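Local structure of transcriptional repressor (Vibrio fischeri, 3KV1) at residues Y119-V124 with R209-E214. The protein probably represses transcription as a member of the SorC family, binding DNA and sensing a carbohydrate ligand through its putative sugar-binding domain. Numbering follows the deposited sequence.
Sequences YAPAYV and RVIGLE
Tyr123 and Val210 face each other as a single antiparallel bridge, a non-hydrogen-bonded pair with backbone hydrogen bonds before and after it. The N-H of Ile211 donates to Ala122 O (N to O 2.8 Å), and that of Val124 donates to Arg209 O (N to O 2.9 Å). Each of these oxygens also receives a CA-H of the central pair, the closer being Tyr123 CA at 3.1 Å from Arg209 O.

The side chains of the pair run side by side in the same direction. In the conformer given, Val210 CG2 lies in the plane of the Tyr123 ring, at its edge, 4.0 Å from Tyr123 CE1. Arg209 O meets the same edge, 3.6 Å from Tyr123 CD1, an arrangement that suits the slightly positive rim hydrogens of an aromatic ring. Ala122 CB sits over one ring face near the rim, where a small methyl fits. At the polar tip, Tyr123 OH hydrogen-bonds His164 and Gln63.

Ile211, beta-branched, serves two neighbours from one CB. CG2, anti to the backbone N, meets Ala120 CB at 4.0 Å. CG1, anti to the carbonyl carbon (chi1 -68°), carries CD1 to 3.9 Å from Val124 CG1, the two side chains crossing at about a right angle; Phe133 and Met134 of helix 127-134 also touch Ile211. Arg209 bends at chi2 and lays its aliphatic part by the Val124 carbonyl, CD 3.2 Å from Val124 O, while its guanidinium reaches Glu175 in a salt bridge and Phe170 O.

This single antiparallel bridge joins two loops, one following strand 114-116 and the other preceding helix 215-219, both also bonded to the Gly89-Gly90 backbone. A glycerol, probably from the crystallisation liquor, lies near the Tyr123 side chain; that end may border a pocket of this SorC-family putative sugar-binding domain.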
loop_
_atom_site.group_PDB
_atom_site.type_symbol
_atom_site.label_atom_id
_atom_site.label_comp_id
_atom_site.label_asym_id
_atom_site.label_seq_id
_atom_site.Cartn_x
_atom_site.Cartn_y
_atom_site.Cartn_z
ATOM N N TYR A 119 -4.347 1.839 3.376
ATOM C CA TYR A 119 -5.059 1.432 2.150
ATOM C C TYR A 119 -6.175 2.395 1.756
ATOM O O TYR A 119 -7.367 2.028 1.763
ATOM C CB TYR A 119 -5.609 -0.014 2.292
ATOM C CG TYR A 119 -4.478 -0.992 2.394
ATOM C CD1 TYR A 119 -4.184 -1.611 3.605
ATOM C CD2 TYR A 119 -3.658 -1.254 1.299
ATOM C CE1 TYR A 119 -3.111 -2.505 3.710
ATOM C CE2 TYR A 119 -2.566 -2.140 1.404
ATOM C CZ TYR A 119 -2.307 -2.751 2.613
ATOM O OH TYR A 119 -1.220 -3.615 2.715
ATOM N N ALA A 120 -5.791 3.631 1.420
ATOM C CA ALA A 120 -6.725 4.645 0.990
ATOM C C ALA A 120 -5.922 5.663 0.191
ATOM O O ALA A 120 -4.712 5.824 0.416
ATOM C CB ALA A 120 -7.323 5.362 2.194
ATOM N N PRO A 121 -6.589 6.369 -0.711
ATOM C CA PRO A 121 -5.846 7.422 -1.413
ATOM C C PRO A 121 -5.544 8.614 -0.482
ATOM O O PRO A 121 -6.259 8.844 0.495
ATOM C CB PRO A 121 -6.815 7.903 -2.506
ATOM C CG PRO A 121 -8.116 7.265 -2.250
ATOM C CD PRO A 121 -7.994 6.259 -1.120
ATOM N N ALA A 122 -4.528 9.381 -0.836
ATOM C CA ALA A 122 -4.178 10.594 -0.066
ATOM C C ALA A 122 -5.280 11.642 -0.167
ATOM O O ALA A 122 -5.587 12.332 0.816
ATOM C CB ALA A 122 -2.878 11.189 -0.600
ATOM N N TYR A 123 -5.881 11.766 -1.349
ATOM C CA TYR A 123 -6.807 12.878 -1.646
ATOM C C TYR A 123 -8.148 12.405 -2.156
ATOM O O TYR A 123 -8.225 11.396 -2.866
ATOM C CB TYR A 123 -6.211 13.832 -2.693
ATOM C CG TYR A 123 -4.883 14.393 -2.260
ATOM C CD1 TYR A 123 -4.782 15.164 -1.114
ATOM C CD2 TYR A 123 -3.727 14.127 -2.979
ATOM C CE1 TYR A 123 -3.561 15.675 -0.683
ATOM C CE2 TYR A 123 -2.503 14.638 -2.574
ATOM C CZ TYR A 123 -2.419 15.405 -1.419
ATOM O OH TYR A 123 -1.202 15.923 -1.027
ATOM N N VAL A 124 -9.204 13.139 -1.805
ATOM C CA VAL A 124 -10.520 12.870 -2.366
ATOM C C VAL A 124 -11.140 14.227 -2.723
ATOM O O VAL A 124 -10.692 15.268 -2.246
ATOM C CB VAL A 124 -11.417 12.100 -1.375
ATOM C CG1 VAL A 124 -10.802 10.759 -1.066
ATOM C CG2 VAL A 124 -11.595 12.877 -0.089
ATOM N N ARG A 209 -10.240 17.248 2.042
ATOM C CA ARG A 209 -9.849 16.524 0.840
ATOM C C ARG A 209 -8.675 15.574 1.077
ATOM O O ARG A 209 -8.142 15.049 0.124
ATOM C CB ARG A 209 -9.418 17.508 -0.281
ATOM C CG ARG A 209 -10.438 18.584 -0.605
ATOM C CD ARG A 209 -11.802 18.043 -1.060
ATOM N NE ARG A 209 -12.775 19.114 -0.865
ATOM C CZ ARG A 209 -13.124 20.011 -1.782
ATOM N NH1 ARG A 209 -12.640 19.962 -3.023
ATOM N NH2 ARG A 209 -13.971 20.965 -1.447
ATOM N N VAL A 210 -8.263 15.381 2.335
ATOM C CA VAL A 210 -7.067 14.585 2.641
ATOM C C VAL A 210 -7.399 13.452 3.603
ATOM O O VAL A 210 -8.150 13.644 4.553
ATOM C CB VAL A 210 -5.939 15.425 3.304
ATOM C CG1 VAL A 210 -4.654 14.598 3.429
ATOM C CG2 VAL A 210 -5.672 16.676 2.507
ATOM N N ILE A 211 -6.830 12.266 3.360
ATOM C CA ILE A 211 -7.006 11.156 4.256
ATOM C C ILE A 211 -5.697 10.867 4.963
ATOM O O ILE A 211 -4.710 10.504 4.327
ATOM C CB ILE A 211 -7.441 9.898 3.488
ATOM C CG1 ILE A 211 -8.871 10.134 2.962
ATOM C CG2 ILE A 211 -7.434 8.712 4.431
ATOM C CD1 ILE A 211 -9.369 9.067 2.082
ATOM N N GLY A 212 -5.673 11.062 6.272
ATOM C CA GLY A 212 -4.441 10.813 7.012
ATOM C C GLY A 212 -4.620 11.286 8.435
ATOM O O GLY A 212 -5.758 11.558 8.845
ATOM N N LEU A 213 -3.522 11.360 9.186
ATOM C CA LEU A 213 -3.546 11.937 10.543
ATOM C C LEU A 213 -3.914 13.420 10.586
ATOM O O LEU A 213 -3.994 14.091 9.557
ATOM C CB LEU A 213 -2.186 11.763 11.219
ATOM C CG LEU A 213 -1.720 10.329 11.525
ATOM C CD1 LEU A 213 -0.411 10.446 12.277
ATOM C CD2 LEU A 213 -2.762 9.558 12.349
ATOM N N GLU A 214 -4.163 13.921 11.794
ATOM C CA GLU A 214 -4.418 15.350 11.996
ATOM C C GLU A 214 -3.508 15.941 13.068
ATOM O O GLU A 214 -2.750 15.227 13.737
ATOM C CB GLU A 214 -5.890 15.599 12.356
ATOM C CG GLU A 214 -6.343 14.890 13.614
ATOM C CD GLU A 214 -7.809 15.148 13.929
ATOM O OE1 GLU A 214 -8.666 14.395 13.426
ATOM O OE2 GLU A 214 -8.103 16.110 14.668
#